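Local coordinates for protein succinyl-CoA ligase (ADP-forming) subunit alpha (Methanosaeta concilii, PDB 6HXI) that belongs to the succinyl-CoA ligase family, carries a region resembling citrate synthase in its C-terminal part, and binds coenzyme A, at residues 162-168 / 328-334; 232-236 / 275-280; 487-493 / 535-539. All blocks are in the same frame, centred on the assembly; numbering follows the deposited sequence.

Followed from the N terminus, the chain shows how contacts distant in sequence close loops that may nest or follow one another. Interaction 1 opens at the end of helix 158-163 and closes in the loop between helix 308-322 and strand 338-339. Nested within that span, interaction 2 joins the end of strand 227-233 to the loop preceding helix 287-297, both in the CoA-ligase region; its nearest atoms are about 18 Å from those of interaction 1. Interaction 3 follows in series, in the citrate synthase-like region, where it ties together the loops before helices 500-512 and 540-555. Its centre lies about 87 Å and about 90 Å from those of interactions 1 and 2.

Interaction 1 (162-168 / 328-334); sequences IASKLYR and FDEPEVP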
loop_
_atom_site.group_PDB
_atom_site.type_symbol
_atom_site.label_atom_id
_atom_site.label_comp_id
_atom_site.label_asym_id
_atom_site.label_seq_id
_atom_site.Cartn_x
_atom_site.Cartn_y
_atom_site.Cartn_z
ATOM N N ILE B 162 -52.278 -7.386 8.450
ATOM C CA ILE B 162 -52.864 -7.377 9.793
ATOM C C ILE B 162 -54.260 -6.748 9.766
ATOM O O ILE B 162 -55.218 -7.380 10.233
ATOM C CB ILE B 162 -51.907 -6.724 10.830
ATOM C CG1 ILE B 162 -50.660 -7.611 11.051
ATOM C CG2 ILE B 162 -52.632 -6.468 12.139
ATOM C CD1 ILE B 162 -49.415 -6.885 11.592
ATOM N N ALA B 163 -54.390 -5.539 9.176
ATOM C CA ALA B 163 -55.680 -4.814 9.083
ATOM C C ALA B 163 -56.760 -5.597 8.338
ATOM O O ALA B 163 -57.941 -5.463 8.656
ATOM C CB ALA B 163 -55.478 -3.455 8.421
ATOM N N SER B 164 -56.361 -6.399 7.338
ATOM C CA SER B 164 -57.297 -7.219 6.569
ATOM C C SER B 164 -57.414 -8.652 7.114
ATOM O O SER B 164 -58.102 -9.476 6.510
ATOM C CB SER B 164 -56.946 -7.196 5.086
ATOM O OG SER B 164 -57.331 -5.951 4.525
ATOM N N LYS B 165 -56.762 -8.937 8.273
ATOM C CA LYS B 165 -56.791 -10.236 8.953
ATOM C C LYS B 165 -56.451 -11.420 8.013
ATOM O O LYS B 165 -57.097 -12.471 8.044
ATOM C CB LYS B 165 -58.139 -10.451 9.693
ATOM C CG LYS B 165 -58.458 -9.423 10.779
ATOM C CD LYS B 165 -59.728 -9.787 11.565
ATOM C CE LYS B 165 -60.986 -9.216 10.951
ATOM N NZ LYS B 165 -62.216 -9.678 11.654
ATOM N N LEU B 166 -55.432 -11.231 7.188
ATOM C CA LEU B 166 -54.966 -12.205 6.208
ATOM C C LEU B 166 -54.006 -13.264 6.760
ATOM O O LEU B 166 -53.632 -14.174 6.029
ATOM C CB LEU B 166 -54.351 -11.480 4.988
ATOM C CG LEU B 166 -55.344 -10.625 4.161
ATOM C CD1 LEU B 166 -54.614 -9.721 3.208
ATOM C CD2 LEU B 166 -56.380 -11.505 3.421
ATOM N N TYR B 167 -53.633 -13.165 8.041
ATOM C CA TYR B 167 -52.763 -14.121 8.741
ATOM C C TYR B 167 -53.549 -15.386 9.198
ATOM O O TYR B 167 -52.925 -16.350 9.658
ATOM C CB TYR B 167 -52.036 -13.444 9.934
ATOM C CG TYR B 167 -52.969 -12.650 10.823
ATOM C CD1 TYR B 167 -53.687 -13.269 11.844
ATOM C CD2 TYR B 167 -53.177 -11.293 10.610
ATOM C CE1 TYR B 167 -54.587 -12.551 12.631
ATOM C CE2 TYR B 167 -54.068 -10.567 11.393
ATOM C CZ TYR B 167 -54.778 -11.201 12.397
ATOM O OH TYR B 167 -55.630 -10.481 13.192
ATOM N N ARG B 168 -54.902 -15.376 9.045
ATOM C CA ARG B 168 -55.842 -16.466 9.345
ATOM C C ARG B 168 -56.856 -16.665 8.199
ATOM O O ARG B 168 -57.423 -15.672 7.711
ATOM C CB ARG B 168 -56.636 -16.194 10.655
ATOM C CG ARG B 168 -57.167 -14.757 10.764
ATOM C CD ARG B 168 -58.527 -14.767 11.337
ATOM N NE ARG B 168 -59.368 -13.670 10.876
ATOM C CZ ARG B 168 -60.040 -13.675 9.730
ATOM N NH1 ARG B 168 -59.896 -14.677 8.873
ATOM N NH2 ARG B 168 -60.807 -12.646 9.403
ATOM N N PHE B 328 -65.699 -18.338 14.483
ATOM C CA PHE B 328 -64.453 -18.661 15.187
ATOM C C PHE B 328 -63.850 -17.471 15.956
ATOM O O PHE B 328 -64.136 -16.306 15.656
ATOM C CB PHE B 328 -63.419 -19.292 14.228
ATOM C CG PHE B 328 -62.885 -18.367 13.163
ATOM C CD1 PHE B 328 -63.545 -18.221 11.949
ATOM C CD2 PHE B 328 -61.706 -17.653 13.366
ATOM C CE1 PHE B 328 -63.044 -17.368 10.964
ATOM C CE2 PHE B 328 -61.212 -16.795 12.386
ATOM C CZ PHE B 328 -61.881 -16.658 11.190
ATOM N N ASP B 329 -62.978 -17.789 16.925
ATOM C CA ASP B 329 -62.311 -16.835 17.795
ATOM C C ASP B 329 -61.130 -16.198 17.078
ATOM O O ASP B 329 -60.336 -16.903 16.441
ATOM C CB ASP B 329 -61.858 -17.527 19.097
ATOM C CG ASP B 329 -62.883 -17.485 20.216
ATOM O OD1 ASP B 329 -63.417 -16.382 20.494
ATOM O OD2 ASP B 329 -63.137 -18.549 20.831
ATOM N N GLU B 330 -61.017 -14.860 17.184
ATOM C CA GLU B 330 -59.921 -14.109 16.571
ATOM C C GLU B 330 -58.558 -14.522 17.133
ATOM O O GLU B 330 -58.347 -14.367 18.342
ATOM C CB GLU B 330 -60.140 -12.585 16.662
ATOM C CG GLU B 330 -61.151 -12.044 15.652
ATOM C CD GLU B 330 -60.884 -12.211 14.159
ATOM O OE1 GLU B 330 -61.791 -11.867 13.368
ATOM O OE2 GLU B 330 -59.784 -12.678 13.775
ATOM N N PRO B 331 -57.641 -15.104 16.305
ATOM C CA PRO B 331 -56.335 -15.533 16.844
ATOM C C PRO B 331 -55.457 -14.345 17.245
ATOM O O PRO B 331 -55.810 -13.195 16.952
ATOM C CB PRO B 331 -55.734 -16.380 15.715
ATOM C CG PRO B 331 -56.353 -15.856 14.480
ATOM C CD PRO B 331 -57.735 -15.369 14.852
ATOM N N GLU B 332 -54.348 -14.613 17.958
ATOM C CA GLU B 332 -53.446 -13.565 18.437
ATOM C C GLU B 332 -52.972 -12.661 17.293
ATOM O O GLU B 332 -52.575 -13.173 16.242
ATOM C CB GLU B 332 -52.260 -14.164 19.214
ATOM C CG GLU B 332 -52.648 -14.869 20.509
ATOM C CD GLU B 332 -53.249 -14.012 21.613
ATOM O OE1 GLU B 332 -52.568 -13.068 22.078
ATOM O OE2 GLU B 332 -54.391 -14.309 22.036
ATOM N N VAL B 333 -53.090 -11.326 17.476
ATOM C CA VAL B 333 -52.687 -10.330 16.485
ATOM C C VAL B 333 -51.136 -10.315 16.394
ATOM O O VAL B 333 -50.463 -10.014 17.388
ATOM C CB VAL B 333 -53.324 -8.927 16.706
ATOM C CG1 VAL B 333 -52.773 -7.898 15.721
ATOM C CG2 VAL B 333 -54.845 -8.992 16.591
ATOM N N PRO B 334 -50.561 -10.699 15.229
ATOM C CA PRO B 334 -49.092 -10.756 15.115
ATOM C C PRO B 334 -48.394 -9.384 15.053
ATOM O O PRO B 334 -49.050 -8.354 14.820
ATOM C CB PRO B 334 -48.862 -11.605 13.858
ATOM C CG PRO B 334 -50.231 -12.051 13.392
ATOM C CD PRO B 334 -51.212 -11.109 13.971
#
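Phe-328 meets Arg-168 beside a Schellman motif, which ends helix 158-163 with Lys-165 as its C-prime residue; Lys-165 also opens a type I beta turn to Arg-168. The irregular loop 328-334 passes along this helix end, illustrating how one surface segment can join it by charge at its start and by apolar packing further on. Phe-328 turns its ring edge to Arg-168, with CE2 3.5 Å from CD of Arg-168. Its CZ lies over one face of the guanidinium, whose plane is 77° from that of the ring, while Lys-165 O covers the opposite face. Glu-330 folds back toward the turn through its bent second torsion (chi2 -61°) and links Lys-165 and Arg-168 in a salt-bridge network. OE1 of Glu-330 receives NZ of Lys-165 at 2.8 Å from above the carboxylate plane, and OE2 takes a weak bond from Arg-168 NE at 3.1 Å. The other end of the guanidinium has its own partner, since NH1 bonds weakly to Asp-194 O. At Pro-331 the contact becomes apolar: CD rests 3.7 Å from Arg-168 CD, and CG comes up to the edge of the Tyr-167 ring. Val-333 divides its branches, CG1 packing on Ile-162 CG2 at 3.9 Å and CG2 lying 3.8 Å from Tyr-167 OH. Pro-334 completes the sequence with a CH-pi contact: its CD stands 3.6 Å from the Tyr-167 ring centroid, 1° off the ring normal, while Lys-165 C lies over the opposite face.

Interaction 2 (232-236 / 275-280); sequences GELGG and HAGAKA
Glu-233 and His-275 approach obliquely at the end of strand 227-233, which runs between its parallel neighbours 172-176 and 255-260 in the mixed sheet of the CoA-ligase region. The His-Ala-Gly-Ala sequence beginning at His-275 resembles the histidine loop of the succinyl-CoA ligase family, and a type I beta turn spans it here. The pairing is an example of a bifurcated hydrogen bond, one N-H shared by two acceptors: ND1 of His-275 donates to OE1 of Glu-233 at 2.9 Å and to OE2 at 3.0 Å, both bonds weak because neither is straight. The carboxylate carbon lies in the ring plane, off the ring's edge, but the two planes are turned 57° apart. Glu-233 sets its CG between backbone N and carbonyl carbon (chi1 69°) and then extends, bringing the carboxylate to the histidine and OE2 within 3.5 Å of Ala-278 CB. Leu-234 spreads its methyls along the same loop, CD2 at 4.1 Å from Ala-278 CB and CD1 at 4.2 Å from Ala-280 CB. Between these side chains the backbones pack closely, as Ala-278 CA points its hydrogen at Leu-234 O, 3.6 Å away. Gly-235, having no side chain, brings its CA to 3.6 Å from Gly-277 O. A water also reaches that carbonyl, lying 2.9 Å from Gly-277 O and bonded weakly to Gly-235 O.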
loop_
_atom_site.group_PDB
_atom_site.type_symbol
_atom_site.label_atom_id
_atom_site.label_comp_id
_atom_site.label_asym_id
_atom_site.label_seq_id
_atom_site.Cartn_x
_atom_site.Cartn_y
_atom_site.Cartn_z
ATOM N N GLY B 232 -64.816 -9.335 -12.295
ATOM C CA GLY B 232 -64.362 -9.340 -13.676
ATOM C C GLY B 232 -64.355 -7.949 -14.271
ATOM O O GLY B 232 -64.495 -6.960 -13.542
ATOM N N GLU B 233 -64.162 -7.865 -15.600
ATOM C CA GLU B 233 -64.168 -6.601 -16.355
ATOM C C GLU B 233 -64.570 -6.836 -17.812
ATOM O O GLU B 233 -64.522 -7.971 -18.295
ATOM C CB GLU B 233 -62.823 -5.824 -16.240
ATOM C CG GLU B 233 -61.654 -6.484 -16.938
ATOM C CD GLU B 233 -60.326 -5.750 -16.962
ATOM O OE1 GLU B 233 -60.220 -4.639 -16.384
ATOM O OE2 GLU B 233 -59.388 -6.294 -17.595
ATOM N N LEU B 234 -64.959 -5.766 -18.507
ATOM C CA LEU B 234 -65.342 -5.797 -19.918
ATOM C C LEU B 234 -64.201 -6.318 -20.809
ATOM O O LEU B 234 -63.025 -6.298 -20.391
ATOM C CB LEU B 234 -65.824 -4.413 -20.377
ATOM C CG LEU B 234 -64.790 -3.335 -20.705
ATOM C CD1 LEU B 234 -65.479 -2.102 -21.190
ATOM C CD2 LEU B 234 -63.924 -2.959 -19.492
ATOM N N GLY B 235 -64.567 -6.782 -22.012
ATOM C CA GLY B 235 -63.625 -7.328 -22.982
ATOM C C GLY B 235 -63.371 -8.801 -22.746
ATOM O O GLY B 235 -63.231 -9.245 -21.593
ATOM N N GLY B 236 -63.335 -9.561 -23.839
ATOM C CA GLY B 236 -63.137 -11.006 -23.790
ATOM C C GLY B 236 -64.354 -11.746 -23.274
ATOM O O GLY B 236 -65.316 -11.119 -22.819
ATOM N N HIS B 275 -55.894 -2.383 -18.503
ATOM C CA HIS B 275 -55.488 -3.766 -18.793
ATOM C C HIS B 275 -55.535 -4.038 -20.286
ATOM O O HIS B 275 -56.448 -3.553 -20.964
ATOM C CB HIS B 275 -56.401 -4.760 -18.063
ATOM C CG HIS B 275 -56.321 -4.703 -16.566
ATOM N ND1 HIS B 275 -57.387 -5.072 -15.779
ATOM C CD2 HIS B 275 -55.291 -4.344 -15.764
ATOM C CE1 HIS B 275 -56.986 -4.926 -14.533
ATOM N NE2 HIS B 275 -55.731 -4.488 -14.474
ATOM N N ALA B 276 -54.561 -4.814 -20.803
ATOM C CA ALA B 276 -54.510 -5.166 -22.238
ATOM C C ALA B 276 -55.838 -5.755 -22.770
ATOM O O ALA B 276 -56.261 -5.396 -23.867
ATOM C CB ALA B 276 -53.350 -6.115 -22.517
ATOM N N GLY B 277 -56.511 -6.573 -21.959
ATOM C CA GLY B 277 -57.771 -7.192 -22.355
ATOM C C GLY B 277 -59.034 -6.394 -22.098
ATOM O O GLY B 277 -60.118 -6.856 -22.461
ATOM N N ALA B 278 -58.926 -5.214 -21.445
ATOM C CA ALA B 278 -60.095 -4.385 -21.103
ATOM C C ALA B 278 -60.568 -3.479 -22.247
ATOM O O ALA B 278 -60.404 -2.257 -22.188
ATOM C CB ALA B 278 -59.843 -3.582 -19.825
ATOM N N LYS B 279 -61.138 -4.107 -23.304
ATOM C CA LYS B 279 -61.750 -3.453 -24.467
ATOM C C LYS B 279 -62.878 -4.326 -25.059
ATOM O O LYS B 279 -62.590 -5.343 -25.702
ATOM C CB LYS B 279 -60.725 -3.054 -25.550
ATOM C CG LYS B 279 -61.328 -2.072 -26.556
ATOM C CD LYS B 279 -60.431 -1.768 -27.741
ATOM C CE LYS B 279 -60.941 -0.548 -28.480
ATOM N NZ LYS B 279 -60.672 -0.609 -29.941
ATOM N N ALA B 280 -64.149 -3.919 -24.865
ATOM C CA ALA B 280 -65.308 -4.658 -25.376
ATOM C C ALA B 280 -65.433 -4.521 -26.902
ATOM O O ALA B 280 -65.837 -3.468 -27.410
ATOM C CB ALA B 280 -66.587 -4.198 -24.685
HETATM O O HOH W 1 -59.931 -9.688 -21.723
#

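Interaction 3 (487-493 / 535-539); sequences GIGHKIK and NLILN. With COA (coenzyme A), chain G.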
loop_
_atom_site.group_PDB
_atom_site.type_symbol
_atom_site.label_atom_id
_atom_site.label_comp_id
_atom_site.label_asym_id
_atom_site.label_seq_id
_atom_site.Cartn_x
_atom_site.Cartn_y
_atom_site.Cartn_z
ATOM N N GLY B 487 16.180 21.671 1.276
ATOM C CA GLY B 487 15.934 22.454 0.075
ATOM C C GLY B 487 17.173 23.116 -0.489
ATOM O O GLY B 487 17.112 23.786 -1.519
ATOM N N ILE B 488 18.326 22.885 0.167
ATOM C CA ILE B 488 19.626 23.422 -0.235
ATOM C C ILE B 488 20.536 22.278 -0.614
ATOM O O ILE B 488 20.669 21.340 0.171
ATOM C CB ILE B 488 20.267 24.343 0.879
ATOM C CG1 ILE B 488 19.549 25.704 1.001
ATOM C CG2 ILE B 488 21.821 24.552 0.678
ATOM C CD1 ILE B 488 19.776 26.783 -0.205
ATOM N N GLY B 489 21.182 22.392 -1.784
ATOM C CA GLY B 489 22.174 21.432 -2.258
ATOM C C GLY B 489 21.768 20.563 -3.428
ATOM O O GLY B 489 20.620 20.122 -3.528
ATOM N N HIS B 490 22.736 20.283 -4.296
ATOM C CA HIS B 490 22.588 19.452 -5.487
ATOM C C HIS B 490 23.917 18.724 -5.759
ATOM O O HIS B 490 24.989 19.275 -5.487
ATOM C CB HIS B 490 22.245 20.342 -6.693
ATOM C CG HIS B 490 21.624 19.603 -7.836
ATOM N ND1 HIS B 490 22.392 18.832 -8.708
ATOM C CD2 HIS B 490 20.330 19.547 -8.223
ATOM C CE1 HIS B 490 21.533 18.326 -9.578
ATOM N NE2 HIS B 490 20.284 18.745 -9.337
ATOM N N LYS B 491 23.848 17.514 -6.321
ATOM C CA LYS B 491 25.039 16.714 -6.657
ATOM C C LYS B 491 25.845 17.267 -7.864
ATOM O O LYS B 491 27.081 17.276 -7.793
ATOM C CB LYS B 491 24.676 15.249 -6.889
ATOM C CG LYS B 491 24.037 14.556 -5.697
ATOM C CD LYS B 491 23.223 13.352 -6.170
ATOM C CE LYS B 491 22.190 12.861 -5.182
ATOM N NZ LYS B 491 21.045 13.795 -5.089
ATOM N N ILE B 492 25.169 17.736 -8.951
ATOM C CA ILE B 492 25.883 18.241 -10.152
ATOM C C ILE B 492 25.662 19.726 -10.448
ATOM O O ILE B 492 26.611 20.428 -10.818
ATOM C CB ILE B 492 25.625 17.395 -11.442
ATOM C CG1 ILE B 492 24.122 17.047 -11.657
ATOM C CG2 ILE B 492 26.503 16.133 -11.448
ATOM C CD1 ILE B 492 23.600 17.388 -13.055
ATOM N N LYS B 493 24.413 20.196 -10.302
ATOM C CA LYS B 493 24.042 21.580 -10.579
ATOM C C LYS B 493 24.646 22.556 -9.566
ATOM O O LYS B 493 24.885 22.202 -8.407
ATOM C CB LYS B 493 22.515 21.727 -10.723
ATOM C CG LYS B 493 21.947 20.915 -11.885
ATOM C CD LYS B 493 22.552 21.309 -13.223
ATOM C CE LYS B 493 21.958 20.563 -14.373
ATOM N NZ LYS B 493 22.782 20.767 -15.587
ATOM N N ASN B 535 27.609 24.230 -5.416
ATOM C CA ASN B 535 26.516 23.263 -5.561
ATOM C C ASN B 535 25.501 23.385 -4.422
ATOM O O ASN B 535 24.596 22.539 -4.322
ATOM C CB ASN B 535 27.067 21.826 -5.579
ATOM C CG ASN B 535 27.574 21.341 -4.241
ATOM O OD1 ASN B 535 28.594 21.806 -3.740
ATOM N ND2 ASN B 535 26.855 20.430 -3.607
ATOM N N LEU B 536 25.660 24.394 -3.529
ATOM C CA LEU B 536 24.702 24.558 -2.415
ATOM C C LEU B 536 23.592 25.507 -2.855
ATOM O O LEU B 536 23.338 26.551 -2.235
ATOM C CB LEU B 536 25.393 24.995 -1.102
ATOM C CG LEU B 536 26.341 23.977 -0.455
ATOM C CD1 LEU B 536 26.871 24.493 0.852
ATOM C CD2 LEU B 536 25.697 22.630 -0.300
ATOM N N ILE B 537 22.972 25.148 -3.981
ATOM C CA ILE B 537 21.931 25.955 -4.610
ATOM C C ILE B 537 20.612 25.574 -4.007
ATOM O O ILE B 537 20.498 24.544 -3.345
ATOM C CB ILE B 537 21.936 25.853 -6.188
ATOM C CG1 ILE B 537 21.823 24.387 -6.691
ATOM C CG2 ILE B 537 23.176 26.524 -6.784
ATOM C CD1 ILE B 537 21.003 24.187 -8.012
ATOM N N LEU B 538 19.611 26.401 -4.244
ATOM C CA LEU B 538 18.251 26.132 -3.825
ATOM C C LEU B 538 17.781 25.055 -4.811
ATOM O O LEU B 538 17.800 25.282 -6.022
ATOM C CB LEU B 538 17.446 27.427 -3.966
ATOM C CG LEU B 538 16.136 27.547 -3.227
ATOM C CD1 LEU B 538 16.294 27.301 -1.695
ATOM C CD2 LEU B 538 15.504 28.901 -3.523
ATOM N N ASN B 539 17.543 23.841 -4.306
ATOM C CA ASN B 539 17.124 22.721 -5.130
ATOM C C ASN B 539 15.579 22.766 -5.405
ATOM O O ASN B 539 14.896 23.677 -4.924
ATOM C CB ASN B 539 17.607 21.388 -4.516
ATOM C CG ASN B 539 16.955 20.982 -3.215
ATOM O OD1 ASN B 539 15.763 21.151 -2.997
ATOM N ND2 ASN B 539 17.714 20.363 -2.338
HETATM N N1A COA G . 22.903 23.229 3.805
HETATM C C2A COA G . 23.721 24.099 4.406
HETATM N N3A COA G . 25.060 24.096 4.453
HETATM C C4A COA G . 25.563 23.012 3.841
HETATM C C5A COA G . 24.845 22.026 3.186
HETATM C C6A COA G . 23.445 22.176 3.148
HETATM N N6A COA G . 22.635 21.360 2.474
HETATM N N7A COA G . 25.686 21.010 2.759
HETATM C C8A COA G . 26.873 21.403 3.146
HETATM N N9A COA G . 26.876 22.603 3.812
HETATM C C1B COA G . 28.020 23.294 4.404
HETATM C C2B COA G . 28.821 22.490 5.421
HETATM O O2B COA G . 28.202 22.521 6.708
HETATM C C3B COA G . 30.148 23.257 5.394
HETATM O O3B COA G . 30.088 24.467 6.180
HETATM P P3B COA G . 31.364 25.152 6.848
HETATM O O7A COA G . 32.370 25.349 5.764
HETATM O O8A COA G . 30.872 26.421 7.447
HETATM O O9A COA G . 31.813 24.199 7.970
HETATM C C4B COA G . 30.256 23.763 3.951
HETATM O O4B COA G . 28.936 23.638 3.383
HETATM C C5B COA G . 31.265 23.048 3.088
HETATM O O5B COA G . 31.114 21.634 3.319
HETATM P P1A COA G . 32.411 20.650 3.467
HETATM O O1A COA G . 32.096 19.207 3.319
HETATM O O2A COA G . 33.228 20.964 4.711
HETATM O O3A COA G . 33.171 21.212 2.181
HETATM P P2A COA G . 34.402 20.874 1.231
HETATM O O4A COA G . 33.952 20.011 0.121
HETATM O O5A COA G . 34.877 22.211 0.712
HETATM O O6A COA G . 35.528 20.143 2.138
HETATM C CBP COA G . 37.937 20.445 2.378
HETATM C CCP COA G . 36.543 20.879 2.846
HETATM C CDP COA G . 38.978 21.234 3.185
HETATM C CEP COA G . 38.159 18.936 2.601
HETATM C CAP COA G . 38.074 20.764 0.864
HETATM O OAP COA G . 37.611 22.070 0.570
HETATM C C9P COA G . 39.453 20.568 0.246
HETATM O O9P COA G . 39.824 19.440 -0.085
HETATM N N8P COA G . 40.202 21.670 0.078
HETATM C C7P COA G . 41.575 21.627 -0.408
HETATM C C6P COA G . 42.551 22.088 0.639
HETATM C C5P COA G . 43.967 22.146 0.116
HETATM O O5P COA G . 44.192 22.371 -1.072
HETATM N N4P COA G . 44.934 21.918 1.003
HETATM C C3P COA G . 46.342 21.833 0.638
HETATM C C2P COA G . 46.722 20.474 0.085
HETATM S S1P COA G . 48.526 20.517 -0.105
HETATM O O HOH W 2 17.312 19.282 0.428
#
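Gly-489 and Ile-537 form the straightest bond of this contact, N of Gly-489 meeting O of Ile-537 at 2.7 Å and 176°, in the plane of that carbonyl. Asn-539 N closes the same bridge from the other loop, with a hydrogen bond of 2.8 Å to Gly-487 O. Together they make Ile-488 and Leu-538 a single antiparallel, non-hydrogen-bonded pair, a case in which two irregular loops borrow one step of sheet geometry. The two asparagines add side-chain bonds to this pairing, Asn-539 at the bridge and Asn-535 beyond it. Asn-535 engages His-490 twice: its backbone O accepts from His-490 N at 2.9 Å, and its ND2 donates to His-490 O, also at 2.9 Å. In Asn-539, CG is placed between backbone N and carbonyl carbon (chi1 68°), and from there ND2 reaches a lone pair of Gly-489 O at 3.1 Å with the acceptor in the amide plane. The same ND2 gives its other bond to a water that also accepts from Gly-487 N, while OD1 takes the N-H of Gly-542 as the N-cap of helix 540-555. Within the 487-493 loop, His-490 ND1 accepts from Ile-492 N, and Lys-493 CB lies over the imidazole face. The NZ of Lys-493 leads elsewhere, to Asn-497 and to Glu-365 O of the second subunit. On the side of Ile-488 and Leu-536, the loops meet coenzyme A: Ile-488 O is 3.0 Å from N6A, and Leu-536 CD2 is 3.5 Å from N7A. Coenzyme A is also hydrogen-bonded to Lys-479 and Lys-532, and to Ser-89, Arg-91 and Ser-92 of the second subunit. A main-chain carbonyl facing the adenine amine beside apolar side chains, on loops between helices, is consistent with the adenine-binding site of citrate synthase-like domains.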